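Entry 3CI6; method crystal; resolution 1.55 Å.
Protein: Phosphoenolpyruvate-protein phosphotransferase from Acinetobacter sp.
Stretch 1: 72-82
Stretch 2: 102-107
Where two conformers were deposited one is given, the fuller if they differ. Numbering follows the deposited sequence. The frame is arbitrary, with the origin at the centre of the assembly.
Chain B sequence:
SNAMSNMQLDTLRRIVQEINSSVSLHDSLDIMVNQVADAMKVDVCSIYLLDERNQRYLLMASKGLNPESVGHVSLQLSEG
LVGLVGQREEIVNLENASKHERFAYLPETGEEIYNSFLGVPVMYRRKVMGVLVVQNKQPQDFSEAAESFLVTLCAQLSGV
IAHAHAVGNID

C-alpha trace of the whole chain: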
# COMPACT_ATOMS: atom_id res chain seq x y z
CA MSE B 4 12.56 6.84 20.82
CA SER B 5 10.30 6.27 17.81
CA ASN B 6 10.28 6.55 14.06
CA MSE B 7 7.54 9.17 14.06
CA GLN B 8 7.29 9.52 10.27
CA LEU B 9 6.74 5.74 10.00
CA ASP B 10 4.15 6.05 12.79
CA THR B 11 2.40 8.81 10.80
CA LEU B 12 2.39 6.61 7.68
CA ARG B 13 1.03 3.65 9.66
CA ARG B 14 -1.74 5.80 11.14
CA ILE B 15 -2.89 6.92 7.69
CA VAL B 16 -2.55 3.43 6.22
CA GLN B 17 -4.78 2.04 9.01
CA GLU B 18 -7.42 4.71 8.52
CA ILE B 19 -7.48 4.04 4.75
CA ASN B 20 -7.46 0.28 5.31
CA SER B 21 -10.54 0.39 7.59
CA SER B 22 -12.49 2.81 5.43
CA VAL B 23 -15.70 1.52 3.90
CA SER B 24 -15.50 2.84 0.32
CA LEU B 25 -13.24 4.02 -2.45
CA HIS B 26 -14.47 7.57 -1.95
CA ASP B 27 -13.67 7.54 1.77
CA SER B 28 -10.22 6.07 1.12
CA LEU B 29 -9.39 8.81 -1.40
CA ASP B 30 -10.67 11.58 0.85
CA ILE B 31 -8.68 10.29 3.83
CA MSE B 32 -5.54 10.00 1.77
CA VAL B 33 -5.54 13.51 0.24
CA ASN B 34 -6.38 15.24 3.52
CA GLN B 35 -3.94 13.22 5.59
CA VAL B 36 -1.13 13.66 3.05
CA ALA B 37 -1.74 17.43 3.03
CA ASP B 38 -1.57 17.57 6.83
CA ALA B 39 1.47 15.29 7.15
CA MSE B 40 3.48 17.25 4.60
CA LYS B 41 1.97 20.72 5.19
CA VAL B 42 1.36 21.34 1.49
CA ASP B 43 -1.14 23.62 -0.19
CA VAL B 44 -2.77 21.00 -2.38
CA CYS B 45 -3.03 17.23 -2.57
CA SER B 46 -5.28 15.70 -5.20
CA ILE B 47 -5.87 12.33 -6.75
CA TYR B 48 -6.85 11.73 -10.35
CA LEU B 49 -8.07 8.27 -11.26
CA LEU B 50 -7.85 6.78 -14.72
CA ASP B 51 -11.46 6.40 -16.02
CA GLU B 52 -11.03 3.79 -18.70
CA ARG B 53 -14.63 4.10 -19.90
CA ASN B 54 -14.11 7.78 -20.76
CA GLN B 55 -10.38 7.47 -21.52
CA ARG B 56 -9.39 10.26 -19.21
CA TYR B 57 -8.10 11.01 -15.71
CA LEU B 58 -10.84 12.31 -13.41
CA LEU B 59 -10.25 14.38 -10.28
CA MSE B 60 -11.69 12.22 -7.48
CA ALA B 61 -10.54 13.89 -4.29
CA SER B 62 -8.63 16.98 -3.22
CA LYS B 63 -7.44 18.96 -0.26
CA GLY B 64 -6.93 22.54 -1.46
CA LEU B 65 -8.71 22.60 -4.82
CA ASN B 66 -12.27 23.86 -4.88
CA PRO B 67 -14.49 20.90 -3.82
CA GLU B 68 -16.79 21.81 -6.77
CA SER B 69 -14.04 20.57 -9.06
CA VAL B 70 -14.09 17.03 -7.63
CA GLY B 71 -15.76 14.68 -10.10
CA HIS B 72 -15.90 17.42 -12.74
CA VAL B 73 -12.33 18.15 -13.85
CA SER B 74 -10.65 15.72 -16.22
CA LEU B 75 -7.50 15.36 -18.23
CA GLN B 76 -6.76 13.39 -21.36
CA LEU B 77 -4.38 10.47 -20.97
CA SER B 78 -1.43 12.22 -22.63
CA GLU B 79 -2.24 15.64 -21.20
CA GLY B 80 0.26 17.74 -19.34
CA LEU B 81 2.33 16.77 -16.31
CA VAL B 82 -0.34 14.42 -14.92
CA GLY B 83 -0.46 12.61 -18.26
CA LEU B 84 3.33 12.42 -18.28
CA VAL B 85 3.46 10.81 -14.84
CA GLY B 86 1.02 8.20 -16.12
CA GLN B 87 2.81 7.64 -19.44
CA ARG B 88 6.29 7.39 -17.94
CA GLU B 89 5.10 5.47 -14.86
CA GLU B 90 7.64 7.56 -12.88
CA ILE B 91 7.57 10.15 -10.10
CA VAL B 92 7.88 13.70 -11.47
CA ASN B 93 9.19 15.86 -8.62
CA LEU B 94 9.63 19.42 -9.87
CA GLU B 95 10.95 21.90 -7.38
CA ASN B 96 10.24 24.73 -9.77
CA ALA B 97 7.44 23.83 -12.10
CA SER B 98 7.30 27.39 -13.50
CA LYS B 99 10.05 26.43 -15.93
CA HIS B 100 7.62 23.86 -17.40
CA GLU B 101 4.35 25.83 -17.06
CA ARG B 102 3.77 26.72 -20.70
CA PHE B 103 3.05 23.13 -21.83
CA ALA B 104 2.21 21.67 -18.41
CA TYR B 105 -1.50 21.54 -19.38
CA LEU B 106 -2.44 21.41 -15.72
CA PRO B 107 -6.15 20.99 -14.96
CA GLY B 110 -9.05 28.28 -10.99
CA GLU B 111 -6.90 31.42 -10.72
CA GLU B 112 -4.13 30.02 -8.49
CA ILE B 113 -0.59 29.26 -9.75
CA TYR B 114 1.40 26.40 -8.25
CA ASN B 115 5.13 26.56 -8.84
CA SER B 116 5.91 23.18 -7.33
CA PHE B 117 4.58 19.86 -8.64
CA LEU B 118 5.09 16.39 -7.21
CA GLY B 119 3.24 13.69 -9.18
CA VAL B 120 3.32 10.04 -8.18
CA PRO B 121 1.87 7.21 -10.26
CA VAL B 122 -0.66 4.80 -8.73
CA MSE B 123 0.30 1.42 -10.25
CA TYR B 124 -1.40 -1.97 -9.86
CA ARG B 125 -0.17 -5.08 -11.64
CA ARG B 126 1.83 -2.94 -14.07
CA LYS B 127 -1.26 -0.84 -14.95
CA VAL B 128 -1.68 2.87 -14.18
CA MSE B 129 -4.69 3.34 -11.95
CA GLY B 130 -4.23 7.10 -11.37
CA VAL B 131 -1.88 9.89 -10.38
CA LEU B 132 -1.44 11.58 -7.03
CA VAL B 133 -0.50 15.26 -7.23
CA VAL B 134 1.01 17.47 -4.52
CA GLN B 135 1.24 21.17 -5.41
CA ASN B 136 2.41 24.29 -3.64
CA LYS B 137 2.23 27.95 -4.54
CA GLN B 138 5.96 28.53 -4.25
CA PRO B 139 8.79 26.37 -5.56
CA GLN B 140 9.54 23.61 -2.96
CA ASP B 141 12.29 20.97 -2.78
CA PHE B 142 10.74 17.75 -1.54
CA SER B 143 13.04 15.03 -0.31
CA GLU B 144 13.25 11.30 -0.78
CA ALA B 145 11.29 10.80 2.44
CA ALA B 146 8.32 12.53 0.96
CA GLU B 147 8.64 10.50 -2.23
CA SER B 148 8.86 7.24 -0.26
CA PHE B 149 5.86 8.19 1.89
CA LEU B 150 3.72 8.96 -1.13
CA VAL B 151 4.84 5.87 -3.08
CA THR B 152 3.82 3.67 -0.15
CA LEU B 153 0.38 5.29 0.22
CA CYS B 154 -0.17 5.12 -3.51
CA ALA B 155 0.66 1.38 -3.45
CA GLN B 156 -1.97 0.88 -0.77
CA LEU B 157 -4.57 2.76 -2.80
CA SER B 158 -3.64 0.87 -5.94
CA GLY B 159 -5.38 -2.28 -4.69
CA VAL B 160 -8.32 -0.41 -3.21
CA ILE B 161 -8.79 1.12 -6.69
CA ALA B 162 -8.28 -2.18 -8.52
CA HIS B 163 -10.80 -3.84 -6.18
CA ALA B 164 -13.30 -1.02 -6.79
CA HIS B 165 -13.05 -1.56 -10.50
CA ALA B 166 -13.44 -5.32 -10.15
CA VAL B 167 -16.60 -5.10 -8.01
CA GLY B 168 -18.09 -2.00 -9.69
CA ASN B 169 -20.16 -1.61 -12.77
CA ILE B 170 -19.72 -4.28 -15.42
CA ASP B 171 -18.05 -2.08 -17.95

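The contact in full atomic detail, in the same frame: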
# COMPACT_ATOMS: atom_id res chain seq x y z
N HIS B 72 -15.51 16.53 -11.65
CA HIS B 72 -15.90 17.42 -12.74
C HIS B 72 -14.73 18.09 -13.48
O HIS B 72 -14.96 18.95 -14.35
CB HIS B 72 -16.84 18.49 -12.18
CG HIS B 72 -18.09 17.91 -11.59
ND1 HIS B 72 -19.08 17.36 -12.37
CD2 HIS B 72 -18.52 17.83 -10.31
CE1 HIS B 72 -20.06 16.94 -11.59
NE2 HIS B 72 -19.75 17.22 -10.34
N VAL B 73 -13.51 17.76 -13.10
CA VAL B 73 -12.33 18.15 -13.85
C VAL B 73 -11.62 16.90 -14.35
O VAL B 73 -11.37 15.97 -13.58
CB VAL B 73 -11.36 18.94 -12.96
CG1 VAL B 73 -9.93 19.02 -13.61
CG2 VAL B 73 -11.96 20.30 -12.64
N SER B 74 -11.33 16.87 -15.65
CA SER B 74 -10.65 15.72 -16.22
C SER B 74 -9.54 16.14 -17.14
O SER B 74 -9.47 17.30 -17.59
CB SER B 74 -11.59 14.82 -16.95
OG SER B 74 -12.14 15.49 -18.06
N LEU B 75 -8.67 15.19 -17.39
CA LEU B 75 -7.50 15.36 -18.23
C LEU B 75 -7.40 14.22 -19.22
O LEU B 75 -7.67 13.07 -18.87
CB LEU B 75 -6.22 15.36 -17.38
CG LEU B 75 -6.11 16.46 -16.32
CD1 LEU B 75 -5.09 16.21 -15.23
CD2 LEU B 75 -5.80 17.77 -17.05
N GLN B 76 -6.99 14.50 -20.45
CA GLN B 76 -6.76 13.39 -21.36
C GLN B 76 -5.51 12.61 -20.94
O GLN B 76 -4.68 13.09 -20.17
CB GLN B 76 -6.61 13.86 -22.79
CG GLN B 76 -7.85 14.58 -23.31
CD GLN B 76 -9.08 13.67 -23.35
OE1 GLN B 76 -9.13 12.70 -24.11
NE2 GLN B 76 -10.07 14.00 -22.53
N LEU B 77 -5.40 11.39 -21.44
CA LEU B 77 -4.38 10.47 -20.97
C LEU B 77 -2.95 10.93 -21.26
O LEU B 77 -2.05 10.61 -20.51
CB LEU B 77 -4.64 9.07 -21.53
CG LEU B 77 -5.89 8.41 -20.96
CD1 LEU B 77 -5.98 7.02 -21.52
CD2 LEU B 77 -5.92 8.36 -19.43
N SER B 78 -2.76 11.71 -22.30
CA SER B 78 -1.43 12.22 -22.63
C SER B 78 -1.25 13.68 -22.25
O SER B 78 -0.32 14.34 -22.71
CB SER B 78 -1.19 12.06 -24.14
OG SER B 78 -2.15 12.78 -24.89
N GLU B 79 -2.14 14.20 -21.40
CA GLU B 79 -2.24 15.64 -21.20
C GLU B 79 -1.41 16.13 -20.04
O GLU B 79 -1.67 15.78 -18.88
CB GLU B 79 -3.70 16.05 -21.00
CG GLU B 79 -3.90 17.54 -20.87
CD GLU B 79 -5.36 17.98 -20.90
OE1 GLU B 79 -6.26 17.13 -21.00
OE2 GLU B 79 -5.60 19.21 -20.88
N GLY B 80 -0.43 16.99 -20.36
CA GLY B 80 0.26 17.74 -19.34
C GLY B 80 1.12 16.89 -18.40
O GLY B 80 1.49 15.76 -18.71
N LEU B 81 1.49 17.49 -17.27
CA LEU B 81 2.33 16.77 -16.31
C LEU B 81 1.65 15.54 -15.70
O LEU B 81 2.33 14.53 -15.46
CB LEU B 81 2.84 17.70 -15.20
CG LEU B 81 3.80 18.79 -15.65
CD1 LEU B 81 3.94 19.86 -14.56
CD2 LEU B 81 5.15 18.11 -16.05
N VAL B 82 0.34 15.60 -15.43
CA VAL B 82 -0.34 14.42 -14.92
C VAL B 82 -0.29 13.29 -15.95
O VAL B 82 0.02 12.12 -15.62
CB VAL B 82 -1.82 14.74 -14.51
CG1 VAL B 82 -2.61 13.48 -14.23
CG2 VAL B 82 -1.85 15.76 -13.33
N ARG B 102 4.41 26.38 -19.42
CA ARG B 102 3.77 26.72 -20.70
C ARG B 102 3.03 25.52 -21.32
O ARG B 102 1.91 25.68 -21.86
CB ARG B 102 4.81 27.30 -21.68
CG ARG B 102 4.25 27.61 -23.05
CD ARG B 102 5.30 28.23 -23.93
NE ARG B 102 5.60 29.60 -23.56
CZ ARG B 102 6.76 30.05 -23.09
NH1 ARG B 102 6.87 31.35 -22.81
NH2 ARG B 102 7.80 29.23 -22.86
N PHE B 103 3.65 24.34 -21.26
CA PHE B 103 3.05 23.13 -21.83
C PHE B 103 2.78 22.07 -20.76
O PHE B 103 2.76 20.85 -21.05
CB PHE B 103 3.93 22.58 -22.95
CG PHE B 103 4.25 23.61 -24.02
CD1 PHE B 103 3.36 23.85 -25.07
CD2 PHE B 103 5.44 24.34 -23.99
CE1 PHE B 103 3.65 24.78 -26.04
CE2 PHE B 103 5.73 25.28 -24.97
CZ PHE B 103 4.83 25.51 -26.00
N ALA B 104 2.58 22.54 -19.54
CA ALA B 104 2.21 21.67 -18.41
C ALA B 104 0.78 21.16 -18.50
O ALA B 104 0.43 20.14 -17.87
CB ALA B 104 2.40 22.43 -17.09
N TYR B 105 -0.07 21.88 -19.23
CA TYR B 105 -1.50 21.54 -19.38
C TYR B 105 -2.11 20.99 -18.10
O TYR B 105 -2.74 19.92 -18.08
CB TYR B 105 -1.72 20.58 -20.56
CG TYR B 105 -1.30 21.15 -21.89
CD1 TYR B 105 -2.07 22.12 -22.52
CD2 TYR B 105 -0.14 20.72 -22.53
CE1 TYR B 105 -1.68 22.66 -23.77
CE2 TYR B 105 0.25 21.24 -23.75
CZ TYR B 105 -0.52 22.21 -24.37
OH TYR B 105 -0.16 22.74 -25.59
N LEU B 106 -1.89 21.74 -17.02
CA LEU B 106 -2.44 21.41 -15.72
C LEU B 106 -3.94 21.64 -15.78
O LEU B 106 -4.43 22.47 -16.56
CB LEU B 106 -1.79 22.25 -14.63
CG LEU B 106 -0.30 21.97 -14.42
CD1 LEU B 106 0.40 23.12 -13.68
CD2 LEU B 106 -0.12 20.67 -13.65
N PRO B 107 -4.69 20.88 -14.97
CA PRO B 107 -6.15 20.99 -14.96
C PRO B 107 -6.65 22.29 -14.32
O PRO B 107 -5.84 23.14 -13.93
CB PRO B 107 -6.58 19.78 -14.14
CG PRO B 107 -5.41 19.50 -13.26
CD PRO B 107 -4.20 19.86 -14.04
O HOH W 1 -1.62 17.52 -16.73

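What forms the apolar centre of the contact? Pro 107 lies against two side chains, Val 73 and Leu 75, both directed toward the second stretch: Val 73 CG1 comes within 3.5 Å of Pro 107 CB, and Leu 75 CD2 within 3.6 Å of the same Pro 107 CB. Ser 74, between them, points away, as the alternation of an extended chain requires. The CA-to-CB bonds of Val 73, Leu 75 and Pro 107 each point toward the partner stretch, and the compact proline ring offers its aliphatic carbons to the two branched residues. Leu 75, in the m,t rotamer, is buried; its CD2 also packs over the backbone, 3.9 Å from Tyr 105 O.

How does the apolar packing continue beyond the strand? Leu 81, in the helix, extends it with another m,t side chain. Its CD1 lies 3.9 Å from Ala 104 CB and 4.2 Å from Leu 106 CD2, so one methyl touches both residues. Leu 106 leaves its backbone pointing away, yet the end of its side chain comes nearer to Leu 81. Ala 104 is buried, and its methyl group is its whole contribution of side chain to this packing. In all, the two stretches bury 403 Å², both sides summed.

Why is there a glycine where the backbones come closest? The CA atoms of Gly 80 and Tyr 105 are only 4.2 Å apart. A CB on Gly 80 would point toward the other stretch and fall 2.1 Å from Ala 104 O and 2.5 Å from Tyr 105 O, both clashes. Its positive phi of 67° also favours glycine. Beside it, the extended side chain of Glu 79 brings its CG to 3.8 Å from Tyr 105 CB, an aliphatic contact made by a residue whose carboxylate is engaged elsewhere. Glu 79 OE1 accepts a 2.8 Å hydrogen bond from Gln 76 N, bracing the type I turn from Gln 76 to Glu 79, in which Glu 79 N donates to Gln 76 O at 3.0 Å.

Which polar atoms join the stretches? One direct hydrogen bond crosses: Leu 81 N donates to Ala 104 O at 2.9 Å, with an angle of 145° at the hydrogen, although that oxygen is too close to a neighbour in the model, so its place is less sure. Water 1 supplies a second link. It donates to Glu 79 O at 2.8 Å and to Tyr 105 O at 3.0 Å, and accepts from Val 82 N at 3.0 Å, tying Glu 79 and Val 82 to Tyr 105 through backbone atoms alone.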